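Local coordinates for uncharacterized protein (PDB 3QOO) that is of unknown function but adopts a hot-dog fold related to fluoroacetyl-CoA-specific thioesterases, and so may act on an acyl-CoA thioester, at residues R17-V22 / D84-V89; V73-P78 / P111-L116; A43-M48 / V69-H74; E8-G13 / E54-K59; E95-V100 / E118-S123. All coordinates share one frame; numbering follows the deposited sequence.

Interaction 1. Residues R17-V22 / D84-V89; sequences RMVKKV and DVTFTV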
# COMPACT_ATOMS: atom_id res chain seq x y z
N ARG A 17 -7.20 4.61 16.95
CA ARG A 17 -6.60 3.30 17.00
C ARG A 17 -7.58 2.26 16.63
O ARG A 17 -8.77 2.40 16.89
CB ARG A 17 -6.11 2.99 18.39
CG ARG A 17 -4.83 3.54 18.75
CD ARG A 17 -4.36 2.98 20.06
NE ARG A 17 -2.98 3.25 20.24
CZ ARG A 17 -2.28 2.91 21.29
NH1 ARG A 17 -2.86 2.32 22.33
NH2 ARG A 17 -0.98 3.20 21.32
N MSE A 18 -7.08 1.15 16.10
CA MSE A 18 -7.85 -0.08 16.05
C MSE A 18 -6.94 -1.28 16.11
O MSE A 18 -5.76 -1.18 15.80
CB MSE A 18 -8.73 -0.12 14.81
CG MSE A 18 -7.97 -0.19 13.54
SE MSE A 18 -9.05 -0.30 11.91
CE MSE A 18 -9.57 -2.09 12.09
N VAL A 19 -7.53 -2.41 16.46
CA VAL A 19 -6.85 -3.68 16.54
C VAL A 19 -7.34 -4.55 15.41
O VAL A 19 -8.54 -4.70 15.17
CB VAL A 19 -7.03 -4.40 17.89
CG1 VAL A 19 -6.19 -5.67 17.95
CG2 VAL A 19 -6.72 -3.44 19.03
N LYS A 20 -6.37 -5.10 14.67
CA LYS A 20 -6.64 -5.88 13.50
C LYS A 20 -6.05 -7.26 13.71
O LYS A 20 -4.85 -7.36 13.95
CB LYS A 20 -5.96 -5.15 12.32
CG LYS A 20 -5.82 -5.88 11.07
CD LYS A 20 -7.10 -6.11 10.36
CE LYS A 20 -6.81 -6.87 9.08
NZ LYS A 20 -8.05 -7.23 8.32
N LYS A 21 -6.86 -8.32 13.59
CA LYS A 21 -6.35 -9.69 13.66
C LYS A 21 -5.84 -10.10 12.27
O LYS A 21 -6.52 -9.91 11.25
CB LYS A 21 -7.42 -10.69 14.13
CG LYS A 21 -6.76 -11.99 14.60
CD LYS A 21 -7.66 -12.92 15.29
CE LYS A 21 -8.23 -12.31 16.50
NZ LYS A 21 -7.36 -12.41 17.69
N VAL A 22 -4.66 -10.68 12.23
CA VAL A 22 -4.09 -11.08 10.93
C VAL A 22 -4.78 -12.36 10.47
O VAL A 22 -4.68 -13.40 11.12
CB VAL A 22 -2.57 -11.24 10.99
CG1 VAL A 22 -2.04 -11.66 9.62
CG2 VAL A 22 -1.89 -9.97 11.50
N ASP A 84 -2.61 -10.08 16.79
CA ASP A 84 -3.43 -8.87 16.90
C ASP A 84 -2.52 -7.69 16.81
O ASP A 84 -1.64 -7.49 17.66
CB ASP A 84 -4.24 -8.86 18.18
CG ASP A 84 -5.38 -9.80 18.08
OD1 ASP A 84 -6.24 -9.57 17.22
OD2 ASP A 84 -5.42 -10.76 18.84
N VAL A 85 -2.72 -6.90 15.78
CA VAL A 85 -1.92 -5.72 15.50
C VAL A 85 -2.69 -4.44 15.80
O VAL A 85 -3.76 -4.23 15.25
CB VAL A 85 -1.44 -5.72 14.01
CG1 VAL A 85 -0.55 -4.54 13.75
CG2 VAL A 85 -0.72 -7.03 13.68
N THR A 86 -2.14 -3.65 16.71
CA THR A 86 -2.74 -2.36 17.05
C THR A 86 -2.16 -1.29 16.12
O THR A 86 -0.96 -1.06 16.10
CB THR A 86 -2.48 -1.99 18.51
OG1 THR A 86 -3.04 -3.02 19.31
CG2 THR A 86 -3.05 -0.65 18.89
N PHE A 87 -3.04 -0.64 15.37
CA PHE A 87 -2.70 0.47 14.50
C PHE A 87 -3.06 1.77 15.16
O PHE A 87 -4.18 1.92 15.68
CB PHE A 87 -3.46 0.38 13.18
CG PHE A 87 -3.01 -0.69 12.25
CD1 PHE A 87 -2.35 -0.36 11.08
CD2 PHE A 87 -3.29 -2.02 12.50
CE1 PHE A 87 -1.98 -1.34 10.16
CE2 PHE A 87 -2.86 -2.99 11.58
CZ PHE A 87 -2.22 -2.66 10.43
N THR A 88 -2.11 2.71 15.12
CA THR A 88 -2.33 4.07 15.61
C THR A 88 -2.04 5.01 14.45
O THR A 88 -0.93 4.97 13.90
CB THR A 88 -1.42 4.42 16.79
OG1 THR A 88 -1.58 3.44 17.81
CG2 THR A 88 -1.79 5.80 17.35
N VAL A 89 -3.04 5.79 14.06
CA VAL A 89 -2.90 6.77 13.02
C VAL A 89 -3.15 8.16 13.58
O VAL A 89 -4.14 8.34 14.29
CB VAL A 89 -3.82 6.43 11.82
CG1 VAL A 89 -3.81 7.54 10.79
CG2 VAL A 89 -3.36 5.11 11.17
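Strand 17-21 runs antiparallel to strand 84-89, their N-to-C directions 154° apart, with Met-18 facing Phe-87 and Lys-20 facing Val-85 as hydrogen-bonded pairs. Each pair closes both of its backbone bonds; Phe-87 N to Met-18 O (2.8 Å) and Val-85 N to Lys-20 O (2.8 Å) are typical. On the face that carries Arg-17, Val-19 and Lys-21, two polar links flank a small apolar patch. Arg-17 NE gives a bent bond to Thr-88 OG1 (2.8 Å, 141° at the hydrogen), and Thr-86 CG2 lies over one face of the guanidinium. At the far end Lys-21 bends at chi3 and again at chi4 (-84°), which brings NZ to the syn lone pair of Asp-84 OD2 at 2.8 Å in a salt bridge. Between them Val-19 CG1 touches Asp-84 CB at 3.7 Å. The other face looks toward helix 41-56: Lys-20 lies side by side with Phe-87, its CB 3.9 Å from Phe-87 CE2, while its NZ continues to a salt bridge with Asp-26. Phe-87 itself reaches Thr-47 and Leu-51 of the helix. The pair forms one edge of this chain's antiparallel hot-dog sheet, strand 15-21 being outermost, with the Met-18 and Phe-87 face against the central helix.

Interaction 2. Residues V73-P78 / P111-L116; sequences VHNLAP and PVATGL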
# COMPACT_ATOMS: atom_id res chain seq x y z
N VAL A 73 4.72 2.78 3.40
CA VAL A 73 4.79 1.82 4.49
C VAL A 73 6.20 1.30 4.60
O VAL A 73 6.82 0.97 3.58
CB VAL A 73 3.78 0.65 4.28
CG1 VAL A 73 3.92 -0.42 5.38
CG2 VAL A 73 2.37 1.19 4.23
N HIS A 74 6.70 1.22 5.82
CA HIS A 74 7.95 0.53 6.14
C HIS A 74 7.64 -0.70 6.98
O HIS A 74 7.04 -0.60 8.03
CB HIS A 74 8.91 1.43 6.93
CG HIS A 74 9.32 2.67 6.21
ND1 HIS A 74 10.21 3.56 6.77
CD2 HIS A 74 8.96 3.19 5.01
CE1 HIS A 74 10.38 4.59 5.94
NE2 HIS A 74 9.64 4.38 4.86
N ASN A 75 8.03 -1.86 6.50
CA ASN A 75 7.89 -3.05 7.27
C ASN A 75 9.06 -3.17 8.20
O ASN A 75 10.21 -2.92 7.81
CB ASN A 75 7.79 -4.27 6.38
CG ASN A 75 6.46 -4.35 5.71
OD1 ASN A 75 5.45 -4.54 6.38
ND2 ASN A 75 6.44 -4.18 4.40
N LEU A 76 8.77 -3.52 9.43
CA LEU A 76 9.80 -3.69 10.48
C LEU A 76 9.96 -5.13 10.90
O LEU A 76 11.08 -5.61 11.06
CB LEU A 76 9.48 -2.83 11.69
CG LEU A 76 9.30 -1.35 11.37
CD1 LEU A 76 9.16 -0.66 12.72
CD2 LEU A 76 10.28 -0.63 10.49
N ALA A 77 8.88 -5.87 11.05
CA ALA A 77 8.94 -7.20 11.57
C ALA A 77 7.64 -7.93 11.23
O ALA A 77 6.61 -7.30 10.99
CB ALA A 77 9.19 -7.17 13.11
N PRO A 78 7.68 -9.28 11.18
CA PRO A 78 6.53 -10.00 10.71
C PRO A 78 5.37 -10.02 11.72
O PRO A 78 5.57 -10.35 12.88
CB PRO A 78 7.09 -11.40 10.43
CG PRO A 78 8.25 -11.53 11.41
CD PRO A 78 8.87 -10.16 11.35
N PRO A 111 6.96 -3.22 17.60
CA PRO A 111 6.54 -2.63 16.34
C PRO A 111 6.69 -3.59 15.17
O PRO A 111 7.69 -4.32 15.09
CB PRO A 111 7.49 -1.44 16.17
CG PRO A 111 8.17 -1.22 17.45
CD PRO A 111 8.09 -2.49 18.23
N VAL A 112 5.71 -3.57 14.26
CA VAL A 112 5.77 -4.37 13.07
C VAL A 112 5.83 -3.54 11.78
O VAL A 112 6.31 -4.03 10.76
CB VAL A 112 4.65 -5.41 13.00
CG1 VAL A 112 4.83 -6.46 14.09
CG2 VAL A 112 3.25 -4.79 13.08
N ALA A 113 5.31 -2.31 11.79
CA ALA A 113 5.33 -1.46 10.60
C ALA A 113 5.11 -0.02 11.01
O ALA A 113 4.55 0.28 12.09
CB ALA A 113 4.27 -1.85 9.57
N THR A 114 5.53 0.90 10.15
CA THR A 114 5.23 2.32 10.25
C THR A 114 4.76 2.80 8.89
O THR A 114 4.95 2.11 7.87
CB THR A 114 6.42 3.12 10.72
OG1 THR A 114 7.53 2.87 9.88
CG2 THR A 114 6.75 2.80 12.20
N GLY A 115 4.15 3.97 8.84
CA GLY A 115 3.68 4.49 7.59
C GLY A 115 3.31 5.94 7.60
O GLY A 115 3.33 6.58 8.67
N LEU A 116 2.94 6.45 6.44
CA LEU A 116 2.34 7.75 6.35
C LEU A 116 1.34 7.75 5.21
O LEU A 116 1.45 6.98 4.25
CB LEU A 116 3.34 8.83 6.18
CG LEU A 116 4.00 8.99 4.87
CD1 LEU A 116 3.07 9.50 3.72
CD2 LEU A 116 5.19 9.96 5.02
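The contact pairs the end of strand 64-75 with strand 110-123 in the hot-dog sheet, where the ladder gives way to a loop and a classic beta bulge at Val-112 and Ala-113, both facing Ala-105, lies on the other edge of strand 110-123. His-74 and Thr-114 form the hydrogen-bonded antiparallel pair: His-74 N reaches Thr-114 O at 2.8 Å, and Thr-114 N returns to His-74 O at 3.0 Å. Past Asn-75 the ladder ends at a shared, bifurcated acceptor: Val-112 O takes bonds from Leu-76 N (2.8 Å) and from Ala-77 N (3.2 Å), both arriving from the same face of the carbonyl plane. Leu-76 then leans over the bulged strand, its CD1 3.9 Å from Pro-111 CB and its CG 4.0 Å from Ala-113 CA. Thr-114 OG1 sits between the backbone N and the carbonyl carbon (chi1 54°), which places it 3.6 Å from His-74 CB. On the opposite face of the sheet Ala-113 CB packs 3.4 Å from His-74 O, and Phe-44 of helix 41-56 touches Ala-113 and Val-112. Leu-76 O accepts from Arg-130 of the second subunit. Val-73 and His-74 also pair with a strand of that subunit, the continuous intersubunit sheet of a hot-dog dimer.

Interaction 3. Residues A43-M48 / V69-H74; sequences AFLETM and VRSEVH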
# COMPACT_ATOMS: atom_id res chain seq x y z
N ALA A 43 -2.06 -4.94 3.18
CA ALA A 43 -2.93 -5.00 4.34
C ALA A 43 -2.62 -3.89 5.32
O ALA A 43 -3.54 -3.29 5.89
CB ALA A 43 -2.82 -6.36 5.02
N PHE A 44 -1.35 -3.64 5.60
CA PHE A 44 -0.99 -2.50 6.44
C PHE A 44 -1.53 -1.22 5.87
O PHE A 44 -2.07 -0.38 6.61
CB PHE A 44 0.52 -2.39 6.62
CG PHE A 44 1.10 -3.41 7.55
CD1 PHE A 44 0.94 -3.31 8.91
CD2 PHE A 44 1.90 -4.43 7.08
CE1 PHE A 44 1.46 -4.23 9.77
CE2 PHE A 44 2.46 -5.35 7.95
CZ PHE A 44 2.24 -5.25 9.29
N LEU A 45 -1.42 -1.05 4.56
CA LEU A 45 -1.91 0.15 3.90
C LEU A 45 -3.43 0.27 4.00
O LEU A 45 -3.96 1.34 4.34
CB LEU A 45 -1.43 0.17 2.45
CG LEU A 45 -1.24 1.54 1.79
CD1 LEU A 45 -0.42 1.40 0.54
CD2 LEU A 45 -2.55 2.23 1.49
N GLU A 46 -4.16 -0.80 3.71
CA GLU A 46 -5.60 -0.77 3.78
C GLU A 46 -6.07 -0.33 5.18
O GLU A 46 -7.03 0.43 5.33
CB GLU A 46 -6.16 -2.16 3.45
CG GLU A 46 -7.65 -2.22 3.50
CD GLU A 46 -8.20 -3.61 3.28
OE1 GLU A 46 -7.43 -4.50 2.86
OE2 GLU A 46 -9.42 -3.78 3.52
N THR A 47 -5.41 -0.84 6.22
CA THR A 47 -5.82 -0.55 7.58
C THR A 47 -5.50 0.91 7.95
O THR A 47 -6.29 1.59 8.60
CB THR A 47 -5.17 -1.54 8.55
OG1 THR A 47 -5.37 -2.90 8.10
CG2 THR A 47 -5.72 -1.31 9.93
N MSE A 48 -4.35 1.39 7.50
CA MSE A 48 -4.01 2.78 7.64
C MSE A 48 -5.06 3.68 6.99
O MSE A 48 -5.51 4.67 7.59
CB MSE A 48 -2.63 3.05 7.06
CG MSE A 48 -2.25 4.54 7.08
SE MSE A 48 -0.35 4.87 6.66
CE MSE A 48 -0.28 4.15 4.84
N VAL A 69 -3.84 10.53 -1.61
CA VAL A 69 -2.93 10.89 -2.71
C VAL A 69 -1.50 10.38 -2.62
O VAL A 69 -0.75 10.42 -3.62
CB VAL A 69 -2.87 12.42 -2.99
CG1 VAL A 69 -4.24 12.99 -3.35
CG2 VAL A 69 -2.18 13.19 -1.85
N ARG A 70 -1.07 9.95 -1.43
CA ARG A 70 0.22 9.30 -1.31
C ARG A 70 0.26 8.47 -0.06
O ARG A 70 -0.23 8.92 1.00
CB ARG A 70 1.32 10.37 -1.23
CG ARG A 70 2.70 9.98 -0.69
CD ARG A 70 3.60 11.18 -0.73
NE ARG A 70 3.21 12.28 0.16
CZ ARG A 70 3.78 12.56 1.32
NH1 ARG A 70 4.77 11.81 1.79
NH2 ARG A 70 3.36 13.60 2.01
N SER A 71 0.81 7.26 -0.15
CA SER A 71 1.02 6.39 1.01
C SER A 71 2.41 5.82 0.99
O SER A 71 2.96 5.53 -0.09
CB SER A 71 -0.00 5.27 1.06
OG SER A 71 -1.31 5.75 1.31
N GLU A 72 2.98 5.58 2.15
CA GLU A 72 4.26 4.90 2.32
C GLU A 72 4.18 3.99 3.51
O GLU A 72 3.58 4.37 4.55
CB GLU A 72 5.37 5.93 2.52
CG GLU A 72 6.76 5.38 2.60
CD GLU A 72 7.85 6.41 2.52
OE1 GLU A 72 9.04 5.97 2.72
OE2 GLU A 72 7.51 7.67 2.42
N VAL A 73 4.72 2.78 3.40
CA VAL A 73 4.79 1.82 4.49
C VAL A 73 6.20 1.30 4.60
O VAL A 73 6.82 0.97 3.58
CB VAL A 73 3.78 0.65 4.28
CG1 VAL A 73 3.92 -0.42 5.38
CG2 VAL A 73 2.37 1.19 4.23
N HIS A 74 6.70 1.22 5.82
CA HIS A 74 7.95 0.53 6.14
C HIS A 74 7.64 -0.70 6.98
O HIS A 74 7.04 -0.60 8.03
CB HIS A 74 8.91 1.43 6.93
CG HIS A 74 9.32 2.67 6.21
ND1 HIS A 74 10.21 3.56 6.77
CD2 HIS A 74 8.96 3.19 5.01
CE1 HIS A 74 10.38 4.59 5.94
NE2 HIS A 74 9.64 4.38 4.86
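Met-48, Leu-45 and Phe-44 set helix 41-56, the sausage of the hot-dog fold, against Ser-71 and Val-73 of the curved sheet. Helix and strand axes come within 9.0 Å at 129°, and the gap is bridged by side chains of the helix, reaching side chains and one carbonyl of the strand. The close part gathers round Ser-71. Leu-45, with CG anti to the backbone N (chi1 -152°), spreads its branches over that residue: Leu-45 CD2 is 3.7 Å from Ser-71 OG and Leu-45 CD1 is 3.9 Å from Ser-71 CB. The hydroxyl is nevertheless paired, bonding Gln-117. The selenomethionine Met-48 extends to SE and turns at chi3 (62°), which lays CE between Ser-71 CB and Val-73 CG2. Phe-44 adds a single touch, its CB 4.1 Å from Val-73 CG1, where several atoms crowd round Ser-71. Away from the helix, the partly exposed reverse of the strand carries Glu-72 and His-74. There His-74 NE2 bonds Glu-72 OE1 at 2.7 Å, within the imidazole plane but from above the carboxylate plane. Residues 70-74 also pair with a strand of the second subunit, and Leu-45 meets Leu-45 of that subunit at the dimer interface. On the helix side, Met-48 CE rests 3.9 Å from Glu-72 O.

Interaction 4. Residues E8-G13 / E54-K59; sequences ELFPVG and EILDHK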
# COMPACT_ATOMS: atom_id res chain seq x y z
N GLU A 8 -8.21 23.82 12.18
CA GLU A 8 -9.22 23.64 13.26
C GLU A 8 -9.88 22.26 13.32
O GLU A 8 -10.06 21.70 14.40
CB GLU A 8 -10.36 24.70 13.10
CG GLU A 8 -11.56 24.50 14.10
CD GLU A 8 -12.97 24.77 13.53
OE1 GLU A 8 -13.92 24.86 14.35
OE2 GLU A 8 -13.16 24.89 12.29
N LEU A 9 -10.31 21.74 12.17
CA LEU A 9 -10.99 20.44 12.15
C LEU A 9 -10.03 19.30 12.51
O LEU A 9 -10.49 18.33 13.09
CB LEU A 9 -11.60 20.14 10.79
CG LEU A 9 -12.65 21.13 10.27
CD1 LEU A 9 -13.00 20.84 8.84
CD2 LEU A 9 -13.92 21.13 11.11
N PHE A 10 -8.72 19.47 12.24
CA PHE A 10 -7.73 18.38 12.36
C PHE A 10 -6.53 18.83 13.13
O PHE A 10 -5.45 18.96 12.53
CB PHE A 10 -7.28 17.87 10.98
CG PHE A 10 -8.40 17.48 10.15
CD1 PHE A 10 -9.33 16.62 10.68
CD2 PHE A 10 -8.63 18.02 8.89
CE1 PHE A 10 -10.45 16.30 9.99
CE2 PHE A 10 -9.76 17.67 8.20
CZ PHE A 10 -10.63 16.79 8.74
N PRO A 11 -6.67 18.99 14.45
CA PRO A 11 -5.50 19.41 15.15
C PRO A 11 -4.38 18.39 15.04
O PRO A 11 -4.62 17.19 15.09
CB PRO A 11 -5.99 19.54 16.60
CG PRO A 11 -7.40 19.71 16.48
CD PRO A 11 -7.84 18.95 15.33
N VAL A 12 -3.16 18.87 14.90
CA VAL A 12 -2.00 18.01 14.94
C VAL A 12 -2.03 17.18 16.22
O VAL A 12 -2.33 17.71 17.29
CB VAL A 12 -0.70 18.86 14.81
CG1 VAL A 12 0.53 18.03 15.09
CG2 VAL A 12 -0.61 19.46 13.43
N GLY A 13 -1.79 15.88 16.09
CA GLY A 13 -1.79 14.95 17.21
C GLY A 13 -3.08 14.18 17.39
O GLY A 13 -3.12 13.21 18.13
N GLU A 54 -11.58 7.22 9.08
CA GLU A 54 -12.31 7.35 10.35
C GLU A 54 -11.94 8.61 11.13
O GLU A 54 -12.77 9.12 11.88
CB GLU A 54 -12.12 6.09 11.22
CG GLU A 54 -12.87 4.89 10.65
CD GLU A 54 -12.68 3.59 11.40
OE1 GLU A 54 -12.10 3.64 12.52
OE2 GLU A 54 -13.12 2.54 10.84
N ILE A 55 -10.73 9.12 10.99
CA ILE A 55 -10.34 10.33 11.68
C ILE A 55 -10.90 11.54 10.97
O ILE A 55 -11.40 12.47 11.61
CB ILE A 55 -8.80 10.44 11.75
CG1 ILE A 55 -8.22 9.35 12.64
CG2 ILE A 55 -8.35 11.82 12.22
CD1 ILE A 55 -6.77 9.10 12.47
N LEU A 56 -10.81 11.58 9.64
CA LEU A 56 -11.08 12.82 8.91
C LEU A 56 -12.52 13.01 8.47
O LEU A 56 -13.06 14.09 8.62
CB LEU A 56 -10.24 12.90 7.65
CG LEU A 56 -8.71 12.84 7.84
CD1 LEU A 56 -8.05 12.97 6.49
CD2 LEU A 56 -8.22 13.94 8.79
N ASP A 57 -13.15 12.00 7.89
CA ASP A 57 -14.30 12.30 7.02
C ASP A 57 -15.50 12.78 7.80
O ASP A 57 -16.22 13.68 7.35
CB ASP A 57 -14.64 11.12 6.10
CG ASP A 57 -13.65 11.01 4.96
OD1 ASP A 57 -12.48 11.32 5.16
OD2 ASP A 57 -14.06 10.72 3.85
N HIS A 58 -15.70 12.25 9.01
CA HIS A 58 -16.86 12.67 9.81
C HIS A 58 -16.70 14.11 10.30
O HIS A 58 -17.67 14.71 10.75
CB HIS A 58 -17.15 11.69 10.95
CG HIS A 58 -16.16 11.73 12.07
ND1 HIS A 58 -14.95 11.05 12.02
CD2 HIS A 58 -16.20 12.33 13.29
CE1 HIS A 58 -14.29 11.27 13.15
NE2 HIS A 58 -15.04 12.02 13.94
N LYS A 59 -15.49 14.66 10.24
CA LYS A 59 -15.23 16.05 10.59
C LYS A 59 -15.40 17.01 9.43
O LYS A 59 -15.31 18.23 9.65
CB LYS A 59 -13.82 16.19 11.17
CG LYS A 59 -13.54 15.33 12.39
CD LYS A 59 -14.38 15.69 13.57
CE LYS A 59 -14.14 17.11 14.04
NZ LYS A 59 -14.83 17.37 15.32
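The chain leaves helix 6-9 at Phe-10, the first residue with non-helical backbone angles, and passes the C-terminal part of helix 41-56 and the 3-10 segment 57-59. The nearest CA atoms across the contact are those of Leu-9 and Lys-59, 6.3 Å apart, and side chains fill the space between. Phe-10 has the largest share, its CG anti to the carbonyl carbon (chi1 -54°) and beside the backbone N. Leu-56 CD2 sits over one face of the aromatic ring, 3.5 Å from its centroid and 17° off the normal, a CH-pi contact displaced toward the CD1 and CE1 side. On the opposite face lies Leu-9 CB, over the ring centre, so the ring is held between its own neighbour and the helix residue. The two side chains Phe-10 and Leu-56 cross at about a right angle. Lys-59 approaches obliquely, its CB 3.6 Å from Phe-10 CE1, and the lysine chain runs past the ring in the opposite direction. Leu-9 meets the segment end with both methyls, Leu-9 CD2 lying 3.5 Å and Leu-9 CD1 3.6 Å from Lys-59 O. Beyond the pair, Val-99 of strand 98-107 touches both Phe-10 and Leu-56. The arrangement is largely apolar packing of an N-terminal segment against the end of the central helix and the sheet of a hot-dog fold.

Interaction 5. Residues E95-V100 / E118-S123; sequences EGNRVV and ERVVVS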
# COMPACT_ATOMS: atom_id res chain seq x y z
N GLU A 95 -1.66 20.93 5.26
CA GLU A 95 -1.21 21.94 4.29
C GLU A 95 -2.14 22.05 3.11
O GLU A 95 -2.37 21.07 2.37
CB GLU A 95 0.25 21.76 3.86
CG GLU A 95 0.78 20.34 3.67
CD GLU A 95 2.31 20.28 3.79
OE1 GLU A 95 2.90 19.30 3.31
OE2 GLU A 95 2.92 21.23 4.38
N GLY A 96 -2.59 23.27 2.90
CA GLY A 96 -3.65 23.56 1.97
C GLY A 96 -4.87 22.73 2.31
O GLY A 96 -5.36 22.75 3.44
N ASN A 97 -5.34 21.98 1.32
CA ASN A 97 -6.50 21.09 1.49
C ASN A 97 -6.06 19.66 1.76
O ASN A 97 -6.83 18.73 1.55
CB ASN A 97 -7.43 21.17 0.29
CG ASN A 97 -6.79 20.70 -1.02
OD1 ASN A 97 -5.58 20.48 -1.11
ND2 ASN A 97 -7.61 20.56 -2.06
N ARG A 98 -4.84 19.50 2.27
CA ARG A 98 -4.32 18.17 2.55
C ARG A 98 -3.93 17.96 4.01
O ARG A 98 -3.55 18.89 4.71
CB ARG A 98 -3.16 17.88 1.65
CG ARG A 98 -3.59 17.58 0.20
CD ARG A 98 -2.88 18.48 -0.66
NE ARG A 98 -3.45 18.43 -1.99
CZ ARG A 98 -3.09 17.61 -2.96
NH1 ARG A 98 -2.19 16.65 -2.76
NH2 ARG A 98 -3.69 17.75 -4.12
N VAL A 99 -4.02 16.71 4.43
CA VAL A 99 -3.67 16.28 5.76
C VAL A 99 -2.67 15.14 5.60
O VAL A 99 -2.91 14.20 4.83
CB VAL A 99 -4.90 15.81 6.58
CG1 VAL A 99 -4.47 15.44 7.99
CG2 VAL A 99 -6.01 16.88 6.59
N VAL A 100 -1.55 15.22 6.31
CA VAL A 100 -0.60 14.11 6.35
C VAL A 100 -0.74 13.44 7.73
O VAL A 100 -0.73 14.13 8.76
CB VAL A 100 0.84 14.60 6.13
CG1 VAL A 100 1.79 13.40 6.21
CG2 VAL A 100 1.01 15.30 4.76
N GLU A 118 -0.97 10.85 2.92
CA GLU A 118 -1.44 12.18 2.63
C GLU A 118 -2.80 12.03 1.98
O GLU A 118 -2.94 11.28 1.01
CB GLU A 118 -0.49 12.90 1.70
CG GLU A 118 -0.92 14.32 1.31
CD GLU A 118 -0.01 14.97 0.33
OE1 GLU A 118 1.16 14.54 0.21
OE2 GLU A 118 -0.48 15.91 -0.33
N ARG A 119 -3.79 12.76 2.50
CA ARG A 119 -5.15 12.73 1.94
C ARG A 119 -5.56 14.17 1.59
O ARG A 119 -5.12 15.13 2.24
CB ARG A 119 -6.14 12.14 2.95
CG ARG A 119 -5.77 10.73 3.38
CD ARG A 119 -6.84 10.01 4.20
NE ARG A 119 -8.05 9.75 3.43
CZ ARG A 119 -8.20 8.77 2.55
NH1 ARG A 119 -7.23 7.86 2.34
NH2 ARG A 119 -9.33 8.69 1.86
N VAL A 120 -6.39 14.29 0.57
CA VAL A 120 -6.91 15.57 0.11
C VAL A 120 -8.41 15.63 0.36
O VAL A 120 -9.11 14.64 0.21
CB VAL A 120 -6.57 15.84 -1.40
CG1 VAL A 120 -7.20 14.78 -2.34
CG2 VAL A 120 -6.99 17.24 -1.82
N VAL A 121 -8.90 16.80 0.77
CA VAL A 121 -10.31 17.01 0.92
C VAL A 121 -10.91 17.45 -0.40
O VAL A 121 -10.39 18.39 -1.04
CB VAL A 121 -10.61 18.04 2.03
CG1 VAL A 121 -12.11 18.35 2.05
CG2 VAL A 121 -10.09 17.54 3.32
N VAL A 122 -11.96 16.75 -0.84
CA VAL A 122 -12.57 17.01 -2.12
C VAL A 122 -14.08 17.15 -1.94
O VAL A 122 -14.65 16.59 -1.02
CB VAL A 122 -12.27 15.84 -3.15
CG1 VAL A 122 -10.77 15.55 -3.33
CG2 VAL A 122 -12.99 14.54 -2.76
N SER A 123 -14.70 17.88 -2.87
CA SER A 123 -16.13 17.86 -3.08
C SER A 123 -16.52 16.57 -3.78
O SER A 123 -15.93 16.23 -4.81
CB SER A 123 -16.50 19.02 -3.99
OG SER A 123 -17.76 18.82 -4.59
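Arg-98 and Glu-118 meet across the hairpin strands in a salt bridge, Arg-98 NH1 lying 3.1 Å from Glu-118 OE2. The bond is fairly straight (162° at the hydrogen) and lies in the guanidinium plane, yet it meets OE2 on the anti side and 35° out of the carboxylate plane; the two groups are turned 65° against each other. Val-120 covers one face of the guanidinium, with Val-120 CG2 3.7 Å from Arg-98 NE, and the same methyl touches Asn-97 ND2 at 3.4 Å. Asn-97 CG lies between its backbone N and carbonyl carbon, alongside Val-120. Asn-97 adds a second, bent bond: Arg-98 NE gives to Asn-97 OD1 at 3.1 Å, again close to the guanidinium plane. These two in-plane bonds, at NE and NH1, should limit rotation of the group.

Behind the side chains stands the backbone ladder. Val-99 and Arg-119 form a hydrogen-bonded antiparallel pair, with both bonds at 2.9 Å (Val-99 N to Arg-119 O and Arg-119 N to Val-99 O). Two residues along, toward the turn, Val-121 N reaches Asn-97 O. A type II' turn from Glu-95 to Arg-98, with Gly-96 at positive phi, sets Asn-97 beside the strand.

Further out, Glu-118 OE1 has a second cation in Arg-70, so the carboxylate joins two arginines. On the reverse face, Arg-119 bonds Gln-117 and Ser-66 and packs on helix 41-56. Cross-strand pairing with one face turned to the helix characterises the antiparallel sheet of the hot-dog fold.

In the fold
From the N terminus, the segment after helix 6-9 meets the end of helix 41-56 in interaction 4, closing a loop that contains strand 15-21. That strand pairs with 84-95 in interaction 1, whose span crosses that of interaction 4 and encloses interaction 3, where the central helix packs on strand 64-75. Interaction 2 starts on the same strand, sharing Val-73 and His-74 with interaction 3, and crosses interaction 1 on its way to strand 110-123. Interaction 5 then ties 98-107 to 110-123, crossing interaction 2 at the opposite end of the sheet. Interactions 1, 2 and 5 join three neighbouring strand pairs; interaction 3 sets the helix on the sheet and interaction 4 ties the N-terminal segment to the helix end.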